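Local atomic coordinates of Lys-gingipain catalytic subunit (Porphyromonas gingivalis, PDB entry 6I9A), a protein that cleaves proteins as a secreted cysteine endopeptidase with a strong preference for lysine at the P1 position, acting on haemoglobin, albumin, collagen and immunoglobulins. Residues A[323-337]-A[353-367]. Sequence-based numbering, arbitrary orientation.
With NA (sodium ion), chain E.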
ATOM      1  N   ASN A 323      -7.564   3.466   3.608  1.00  8.43           N
ATOM      2  CA  ASN A 323      -7.741   2.015   3.578  1.00  8.58           C
ATOM      3  C   ASN A 323      -6.789   1.295   2.646  1.00  8.55           C
ATOM      4  O   ASN A 323      -6.896   0.064   2.564  1.00  9.36           O
ATOM      5  CB  ASN A 323      -9.217   1.674   3.257  1.00  9.21           C
ATOM      6  CG  ASN A 323     -10.070   2.020   4.451  1.00  9.06           C
ATOM      7  OD1 ASN A 323      -9.604   1.899   5.607  1.00  9.81           O
ATOM      8  ND2 ASN A 323     -11.301   2.472   4.255  1.00 10.55           N
ATOM      9  N   THR A 324      -5.843   1.978   1.998  1.00  8.49           N
ATOM     10  CA  THR A 324      -4.836   1.324   1.157  1.00  8.48           C
ATOM     11  C   THR A 324      -3.487   1.308   1.853  1.00  8.25           C
ATOM     12  O   THR A 324      -3.218   2.114   2.747  1.00  8.91           O
ATOM     13  CB  THR A 324      -4.746   2.006  -0.189  1.00  9.48           C
ATOM     14  OG1 THR A 324      -4.291   3.358  -0.013  1.00  9.74           O
ATOM     15  CG2 THR A 324      -6.028   1.898  -0.986  1.00 10.14           C
ATOM     16  N   VAL A 325      -2.591   0.506   1.335  1.00  8.12           N
ATOM     17  CA  VAL A 325      -1.182   0.511   1.790  1.00  8.75           C
ATOM     18  C   VAL A 325      -0.577   1.906   1.556  1.00  7.96           C
ATOM     19  O   VAL A 325       0.022   2.503   2.457  1.00  8.20           O
ATOM     20  CB  VAL A 325      -0.362  -0.560   1.038  1.00  8.28           C
ATOM     21  CG1 VAL A 325       1.133  -0.372   1.326  1.00  9.16           C
ATOM     22  CG2 VAL A 325      -0.796  -1.970   1.460  1.00  9.13           C
ATOM     23  N   ASN A 326      -0.753   2.465   0.334  1.00  8.16           N
ATOM     24  CA  ASN A 326      -0.174   3.797   0.103  1.00  8.36           C
ATOM     25  C   ASN A 326      -0.719   4.790   1.101  1.00  7.98           C
ATOM     26  O   ASN A 326       0.033   5.679   1.539  1.00  8.47           O
ATOM     27  CB  ASN A 326      -0.483   4.306  -1.313  1.00  9.25           C
ATOM     28  CG  ASN A 326       0.675   4.053  -2.248  1.00  9.20           C
ATOM     29  OD1 ASN A 326       0.711   3.061  -2.992  1.00 12.24           O
ATOM     30  ND2 ASN A 326       1.663   4.953  -2.240  1.00 10.41           N
ATOM     31  N   SER A 327      -2.009   4.731   1.457  1.00  8.18           N
ATOM     32  CA  SER A 327      -2.576   5.729   2.355  1.00  8.30           C
ATOM     33  C   SER A 327      -1.961   5.654   3.751  1.00  8.11           C
ATOM     34  O   SER A 327      -1.978   6.660   4.464  1.00  8.54           O
ATOM     35  CB  SER A 327      -4.097   5.623   2.408  1.00  8.63           C
ATOM     36  OG  SER A 327      -4.519   4.488   3.147  1.00  8.65           O
ATOM     37  N   ILE A 328      -1.479   4.495   4.187  1.00  8.21           N
ATOM     38  CA  ILE A 328      -0.832   4.384   5.534  1.00  8.28           C
ATOM     39  C   ILE A 328       0.422   5.252   5.505  1.00  8.40           C
ATOM     40  O   ILE A 328       0.691   6.032   6.434  1.00  9.56           O
ATOM     41  CB  ILE A 328      -0.523   2.921   5.880  1.00  8.91           C
ATOM     42  CG1 ILE A 328      -1.824   2.105   5.952  1.00  9.27           C
ATOM     43  CG2 ILE A 328       0.271   2.832   7.165  1.00 10.39           C
ATOM     44  CD1 ILE A 328      -1.592   0.615   6.107  1.00 10.26           C
ATOM     45  N   MET A 329       1.230   5.109   4.423  1.00  8.21           N
ATOM     46  CA  MET A 329       2.458   5.912   4.278  1.00  8.81           C
ATOM     47  C   MET A 329       2.136   7.405   4.169  1.00  8.74           C
ATOM     48  O   MET A 329       2.796   8.232   4.776  1.00  9.78           O
ATOM     49  CB  MET A 329       3.223   5.407   3.054  1.00  8.80           C
ATOM     50  CG  MET A 329       4.541   6.144   2.827  1.00  9.64           C
ATOM     51  SD  MET A 329       5.479   5.482   1.451  1.00 10.91           S
ATOM     52  CE  MET A 329       4.688   6.282   0.048  1.00 14.18           C
ATOM     53  N   TRP A 330       1.085   7.723   3.404  1.00  8.54           N
ATOM     54  CA  TRP A 330       0.637   9.101   3.202  1.00  9.00           C
ATOM     55  C   TRP A 330       0.304   9.722   4.555  1.00  8.69           C
ATOM     56  O   TRP A 330       0.731  10.830   4.867  1.00  8.50           O
ATOM     57  CB  TRP A 330      -0.613   9.061   2.312  1.00  9.41           C
ATOM     58  CG  TRP A 330      -1.073  10.425   1.908  1.00 10.01           C
ATOM     59  CD1 TRP A 330      -1.941  11.229   2.580  1.00 10.68           C
ATOM     60  CD2 TRP A 330      -0.744  11.095   0.701  1.00 10.75           C
ATOM     61  NE1 TRP A 330      -2.150  12.403   1.847  1.00 12.67           N
ATOM     62  CE2 TRP A 330      -1.429  12.329   0.695  1.00 12.39           C
ATOM     63  CE3 TRP A 330       0.081  10.772  -0.366  1.00 12.54           C
ATOM     64  CZ2 TRP A 330      -1.304  13.243  -0.374  1.00 13.18           C
ATOM     65  CZ3 TRP A 330       0.203  11.658  -1.406  1.00 15.90           C
ATOM     66  CH2 TRP A 330      -0.476  12.872  -1.398  1.00 16.12           C
ATOM     67  N   ALA A 331      -0.491   9.032   5.381  1.00  8.58           N
ATOM     68  CA  ALA A 331      -0.894   9.539   6.699  1.00  8.20           C
ATOM     69  C   ALA A 331       0.336   9.782   7.578  1.00  8.69           C
ATOM     70  O   ALA A 331       0.396  10.783   8.301  1.00  8.51           O
ATOM     71  CB  ALA A 331      -1.846   8.537   7.361  1.00  9.24           C
ATOM     72  N   GLY A 332       1.315   8.869   7.553  1.00  8.04           N
ATOM     73  CA  GLY A 332       2.529   9.082   8.353  1.00  8.46           C
ATOM     74  C   GLY A 332       3.240  10.331   7.927  1.00  7.82           C
ATOM     75  O   GLY A 332       3.649  11.167   8.748  1.00  8.50           O
ATOM     76  N   ASN A 333       3.378  10.510   6.603  1.00  8.15           N
ATOM     77  CA  ASN A 333       4.043  11.714   6.118  1.00  8.19           C
ATOM     78  C   ASN A 333       3.255  12.972   6.424  1.00  7.94           C
ATOM     79  O   ASN A 333       3.871  14.001   6.726  1.00  8.71           O
ATOM     80  CB  ASN A 333       4.303  11.596   4.623  1.00  8.62           C
ATOM     81  CG  ASN A 333       5.329  10.565   4.220  1.00  9.37           C
ATOM     82  OD1 ASN A 333       6.061  10.013   5.054  1.00  9.47           O
ATOM     83  ND2 ASN A 333       5.358  10.280   2.900  1.00 10.04           N
ATOM     84  N   LEU A 334       1.911  12.899   6.415  1.00  8.47           N
ATOM     85  CA  LEU A 334       1.124  14.062   6.809  1.00  8.79           C
ATOM     86  C   LEU A 334       1.393  14.429   8.250  1.00  7.96           C
ATOM     87  O   LEU A 334       1.504  15.602   8.586  1.00  8.55           O
ATOM     88  CB  LEU A 334      -0.378  13.785   6.660  1.00  9.38           C
ATOM     89  CG  LEU A 334      -0.948  13.687   5.248  1.00  9.18           C
ATOM     90  CD1 LEU A 334      -2.434  13.356   5.360  1.00 11.30           C
ATOM     91  CD2 LEU A 334      -0.799  15.025   4.492  1.00 10.71           C
ATOM     92  N   ALA A 335       1.487  13.413   9.130  1.00  7.90           N
ATOM     93  CA  ALA A 335       1.732  13.705  10.544  1.00  8.79           C
ATOM     94  C   ALA A 335       3.114  14.348  10.728  1.00  8.30           C
ATOM     95  O   ALA A 335       3.241  15.299  11.526  1.00  8.74           O
ATOM     96  CB  ALA A 335       1.626  12.408  11.351  1.00  8.98           C
ATOM     97  N   ALA A 336       4.145  13.839  10.032  1.00  8.66           N
ATOM     98  CA  ALA A 336       5.456  14.453  10.156  1.00  8.90           C
ATOM     99  C   ALA A 336       5.412  15.902   9.640  1.00 10.00           C
ATOM    100  O   ALA A 336       6.128  16.776  10.150  1.00 10.12           O
ATOM    101  CB  ALA A 336       6.467  13.637   9.366  1.00 10.19           C
ATOM    102  N   THR A 337       4.573  16.162   8.601  1.00  8.80           N
ATOM    103  CA  THR A 337       4.459  17.508   8.063  1.00  9.10           C
ATOM    104  C   THR A 337       3.719  18.384   9.062  1.00  8.70           C
ATOM    105  O   THR A 337       4.126  19.551   9.314  1.00  9.17           O
ATOM    106  CB  THR A 337       3.696  17.448   6.717  1.00  9.07           C
ATOM    107  OG1 THR A 337       4.399  16.557   5.824  1.00  9.44           O
ATOM    108  CG2 THR A 337       3.658  18.804   6.046  1.00  9.30           C
ATOM    109  N   TYR A 353      10.948  13.805   4.254  1.00  8.38           N
ATOM    110  CA  TYR A 353      10.080  12.620   4.474  1.00  8.60           C
ATOM    111  C   TYR A 353       9.301  12.235   3.226  1.00  8.34           C
ATOM    112  O   TYR A 353       9.219  11.035   2.912  1.00  9.02           O
ATOM    113  CB  TYR A 353       9.139  12.805   5.682  1.00  8.78           C
ATOM    114  CG  TYR A 353       9.745  12.098   6.886  1.00  9.02           C
ATOM    115  CD1 TYR A 353       9.113  11.002   7.468  1.00  8.89           C
ATOM    116  CD2 TYR A 353      11.007  12.453   7.367  1.00  9.94           C
ATOM    117  CE1 TYR A 353       9.725  10.276   8.489  1.00  9.10           C
ATOM    118  CE2 TYR A 353      11.652  11.693   8.335  1.00  9.34           C
ATOM    119  CZ  TYR A 353      11.005  10.609   8.889  1.00  9.22           C
ATOM    120  OH  TYR A 353      11.643   9.885   9.857  1.00  9.50           O
ATOM    121  N   TRP A 354       8.773  13.219   2.472  1.00  8.57           N
ATOM    122  CA  TRP A 354       8.056  12.871   1.237  1.00  8.99           C
ATOM    123  C   TRP A 354       9.006  12.252   0.237  1.00  8.70           C
ATOM    124  O   TRP A 354       8.578  11.363  -0.507  1.00  9.14           O
ATOM    125  CB  TRP A 354       7.337  14.109   0.696  1.00  8.58           C
ATOM    126  CG  TRP A 354       6.142  14.495   1.523  1.00  8.60           C
ATOM    127  CD1 TRP A 354       6.081  15.465   2.501  1.00  8.71           C
ATOM    128  CD2 TRP A 354       4.860  13.845   1.512  1.00  8.95           C
ATOM    129  NE1 TRP A 354       4.832  15.477   3.074  1.00  9.31           N
ATOM    130  CE2 TRP A 354       4.052  14.484   2.489  1.00  9.29           C
ATOM    131  CE3 TRP A 354       4.329  12.765   0.792  1.00  9.89           C
ATOM    132  CZ2 TRP A 354       2.722  14.102   2.730  1.00 10.00           C
ATOM    133  CZ3 TRP A 354       3.017  12.412   1.011  1.00 10.04           C
ATOM    134  CH2 TRP A 354       2.226  13.047   1.990  1.00  9.94           C
ATOM    135  N   GLU A 355      10.290  12.669   0.185  1.00  8.51           N
ATOM    136  CA  GLU A 355      11.275  12.024  -0.679  1.00  8.75           C
ATOM    137  C   GLU A 355      11.732  10.652  -0.145  1.00  8.35           C
ATOM    138  O   GLU A 355      12.233   9.827  -0.922  1.00  9.26           O
ATOM    139  CB  GLU A 355      12.527  12.896  -0.799  1.00  9.18           C
ATOM    140  CG  GLU A 355      12.382  14.152  -1.650  1.00 10.28           C
ATOM    141  CD  GLU A 355      13.673  14.930  -1.785  1.00 11.47           C
ATOM    142  OE1 GLU A 355      14.603  14.742  -0.965  1.00 10.85           O
ATOM    143  OE2 GLU A 355      13.764  15.720  -2.747  1.00 11.81           O
ATOM    144  N   ALA A 356      11.676  10.459   1.173  1.00  8.22           N
ATOM    145  CA  ALA A 356      12.297   9.306   1.813  1.00  8.48           C
ATOM    146  C   ALA A 356      11.472   8.015   1.736  1.00  7.71           C
ATOM    147  O   ALA A 356      11.985   6.958   1.386  1.00  8.62           O
ATOM    148  CB  ALA A 356      12.559   9.621   3.292  1.00  9.07           C
ATOM    149  N   TYR A 357      10.198   8.101   2.168  1.00  7.82           N
ATOM    150  CA  TYR A 357       9.379   6.892   2.317  1.00  7.97           C
ATOM    151  C   TYR A 357       8.849   6.400   0.996  1.00  8.03           C
ATOM    152  O   TYR A 357       8.439   7.202   0.116  1.00  9.07           O
ATOM    153  CB  TYR A 357       8.287   7.118   3.351  1.00  8.94           C
ATOM    154  CG  TYR A 357       8.742   6.746   4.758  1.00  8.76           C
ATOM    155  CD1 TYR A 357       9.405   7.667   5.579  1.00  9.33           C
ATOM    156  CD2 TYR A 357       8.584   5.452   5.239  1.00 10.01           C
ATOM    157  CE1 TYR A 357       9.859   7.301   6.845  1.00  8.81           C
ATOM    158  CE2 TYR A 357       9.015   5.097   6.511  1.00  9.57           C
ATOM    159  CZ  TYR A 357       9.638   6.026   7.313  1.00  8.82           C
ATOM    160  OH  TYR A 357      10.018   5.621   8.573  1.00  9.41           O
ATOM    161  N   HIS A 358       8.859   5.084   0.833  1.00  7.93           N
ATOM    162  CA  HIS A 358       8.366   4.437  -0.381  1.00  8.12           C
ATOM    163  C   HIS A 358       7.557   3.227  -0.044  1.00  7.84           C
ATOM    164  O   HIS A 358       7.784   2.577   0.978  1.00  8.89           O
ATOM    165  CB  HIS A 358       9.580   3.971  -1.228  1.00  9.19           C
ATOM    166  CG  HIS A 358      10.324   5.108  -1.879  1.00  8.69           C
ATOM    167  ND1 HIS A 358      11.189   5.902  -1.173  1.00  8.91           N
ATOM    168  CD2 HIS A 358      10.248   5.579  -3.154  1.00  9.38           C
ATOM    169  CE1 HIS A 358      11.626   6.832  -2.035  1.00  9.16           C
ATOM    170  NE2 HIS A 358      11.077   6.677  -3.240  1.00  9.61           N
ATOM    171  N   VAL A 359       6.678   2.871  -1.009  1.00  8.14           N
ATOM    172  CA  VAL A 359       6.052   1.567  -1.043  1.00  8.05           C
ATOM    173  C   VAL A 359       6.785   0.715  -2.096  1.00  8.25           C
ATOM    174  O   VAL A 359       6.875   1.122  -3.272  1.00  8.83           O
ATOM    175  CB  VAL A 359       4.555   1.628  -1.390  1.00  8.71           C
ATOM    176  CG1 VAL A 359       3.982   0.193  -1.459  1.00  9.41           C
ATOM    177  CG2 VAL A 359       3.755   2.456  -0.359  1.00  9.90           C
ATOM    178  N   LEU A 360       7.230  -0.469  -1.675  1.00  8.57           N
ATOM    179  CA  LEU A 360       7.725  -1.540  -2.560  1.00  8.92           C
ATOM    180  C   LEU A 360       6.684  -2.664  -2.494  1.00  8.63           C
ATOM    181  O   LEU A 360       6.098  -2.937  -1.437  1.00 10.59           O
ATOM    182  CB  LEU A 360       9.107  -2.029  -2.129  1.00  9.96           C
ATOM    183  CG  LEU A 360      10.200  -0.974  -2.373  1.00 10.33           C
ATOM    184  CD1 LEU A 360      11.431  -1.221  -1.498  1.00 10.94           C
ATOM    185  CD2 LEU A 360      10.602  -0.975  -3.860  1.00 12.83           C
ATOM    186  N   GLY A 361       6.411  -3.284  -3.642  1.00  9.05           N
ATOM    187  CA  GLY A 361       5.256  -4.169  -3.721  1.00  9.65           C
ATOM    188  C   GLY A 361       3.996  -3.351  -3.997  1.00  9.56           C
ATOM    189  O   GLY A 361       4.073  -2.245  -4.541  1.00 10.73           O
ATOM    190  N   ASP A 362       2.814  -3.898  -3.706  1.00  8.94           N
ATOM    191  CA  ASP A 362       1.581  -3.323  -4.234  1.00  9.23           C
ATOM    192  C   ASP A 362       0.900  -2.405  -3.231  1.00  8.46           C
ATOM    193  O   ASP A 362       0.218  -2.827  -2.284  1.00  9.03           O
ATOM    194  CB  ASP A 362       0.655  -4.470  -4.658  1.00  9.93           C
ATOM    195  CG  ASP A 362      -0.609  -3.992  -5.369  1.00  9.25           C
ATOM    196  OD1 ASP A 362      -0.850  -2.758  -5.397  1.00  9.67           O
ATOM    197  OD2 ASP A 362      -1.331  -4.852  -5.937  1.00 10.06           O
ATOM    198  N   GLY A 363       1.051  -1.107  -3.473  1.00  8.39           N
ATOM    199  CA  GLY A 363       0.474  -0.075  -2.631  1.00  9.43           C
ATOM    200  C   GLY A 363      -1.026   0.110  -2.761  1.00  8.42           C
ATOM    201  O   GLY A 363      -1.670   0.775  -1.934  1.00  8.83           O
ATOM    202  N   SER A 364      -1.627  -0.524  -3.798  1.00  8.51           N
ATOM    203  CA  SER A 364      -3.078  -0.430  -4.010  1.00  8.92           C
ATOM    204  C   SER A 364      -3.870  -1.451  -3.221  1.00  8.66           C
ATOM    205  O   SER A 364      -5.096  -1.408  -3.226  1.00  9.13           O
ATOM    206  CB  SER A 364      -3.434  -0.507  -5.495  1.00  9.54           C
ATOM    207  OG  SER A 364      -3.284  -1.823  -6.012  1.00  9.67           O
ATOM    208  N   VAL A 365      -3.194  -2.376  -2.522  1.00  8.81           N
ATOM    209  CA  VAL A 365      -3.908  -3.351  -1.666  1.00  9.51           C
ATOM    210  C   VAL A 365      -4.590  -2.584  -0.542  1.00  9.13           C
ATOM    211  O   VAL A 365      -4.030  -1.618   0.032  1.00  8.59           O
ATOM    212  CB  VAL A 365      -2.903  -4.378  -1.104  1.00  9.33           C
ATOM    213  CG1 VAL A 365      -3.550  -5.255  -0.020  1.00 10.73           C
ATOM    214  CG2 VAL A 365      -2.317  -5.246  -2.216  1.00 10.04           C
ATOM    215  N   MET A 366      -5.773  -3.036  -0.156  1.00  8.89           N
ATOM    216  CA  MET A 366      -6.504  -2.591   1.009  1.00  9.55           C
ATOM    217  C   MET A 366      -6.272  -3.597   2.136  1.00  9.52           C
ATOM    218  O   MET A 366      -6.885  -4.674   2.137  1.00 10.24           O
ATOM    219  CB  MET A 366      -8.013  -2.451   0.745  1.00 11.38           C
ATOM    220  CG  MET A 366      -8.328  -1.286  -0.138  1.00 12.83           C
ATOM    221  SD  MET A 366     -10.042  -0.835   0.084  1.00 16.54           S
ATOM    222  CE  MET A 366     -10.168   0.511  -1.088  1.00 16.32           C
ATOM    223  N   PRO A 367      -5.402  -3.332   3.095  1.00  9.33           N
ATOM    224  CA  PRO A 367      -5.142  -4.340   4.124  1.00  9.78           C
ATOM    225  C   PRO A 367      -6.368  -4.566   4.975  1.00  9.21           C
ATOM    226  O   PRO A 367      -7.075  -3.639   5.388  1.00 10.13           O
ATOM    227  CB  PRO A 367      -3.983  -3.748   4.962  1.00 10.49           C
ATOM    228  CG  PRO A 367      -3.337  -2.738   4.004  1.00  9.32           C
ATOM    229  CD  PRO A 367      -4.521  -2.154   3.263  1.00  9.55           C
TER
HETATM  230 NA    NA E 703      -8.498   3.277   7.286  1.00  9.30          NA
HETATM  231  O   HOH W   1      -8.557  -1.594   4.121  1.00 11.45           O
HETATM  232  O   HOH W   2       6.912   9.403   0.605  1.00 11.76           O
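Helix 325-337 runs antiparallel to strand 357-361, their axes 8.9 Å apart at 169°, and Trp354, at the helix end leading into the strand, wedges its indole among Trp330, Asn333, Leu334 and Thr337. Trp354 NE1 donates to Thr337 OG1 (3.0 Å), a hydroxyl that itself donates to Asn333 O, so a buried N-H is satisfied. Asn333 CB lies over one face of the Trp354 indole, 3.5 Å from the centroid of its six-membered ring, whose edge meets the face of Trp330 in a T-shaped stack with planes at 73°. A water donates to Trp354 O and Tyr357 O and accepts a weak bond from Asn333 ND2; the Asn333 amide has Trp291 as main polar partner. Strand 357-361 is the antiparallel edge strand of the six-stranded mixed sheet in the caspase-like (clan CD) catalytic domain, and the helix packs lengthwise along it. Met329, unbranched and bent at chi3 (82°), lays SD 3.4 Å from His358 C; the beta-branched Val325 and Val359 meet through their CG1 methyls. Thr324 is the N-cap, its OG1 accepting from Ser327 N, whereas Val325 N donates to Val365 O (2.9 Å) and Asn326 N to Gly363 O (3.0 Å). Gly363, with no side chain, lets Asn326 OD1 come within 3.2 Å of its CA; the Asn326 amide bonds mainly to Thr118. Asn323, also partnered by Glu319, binds sodium through OD1 beside five backbone carbonyls.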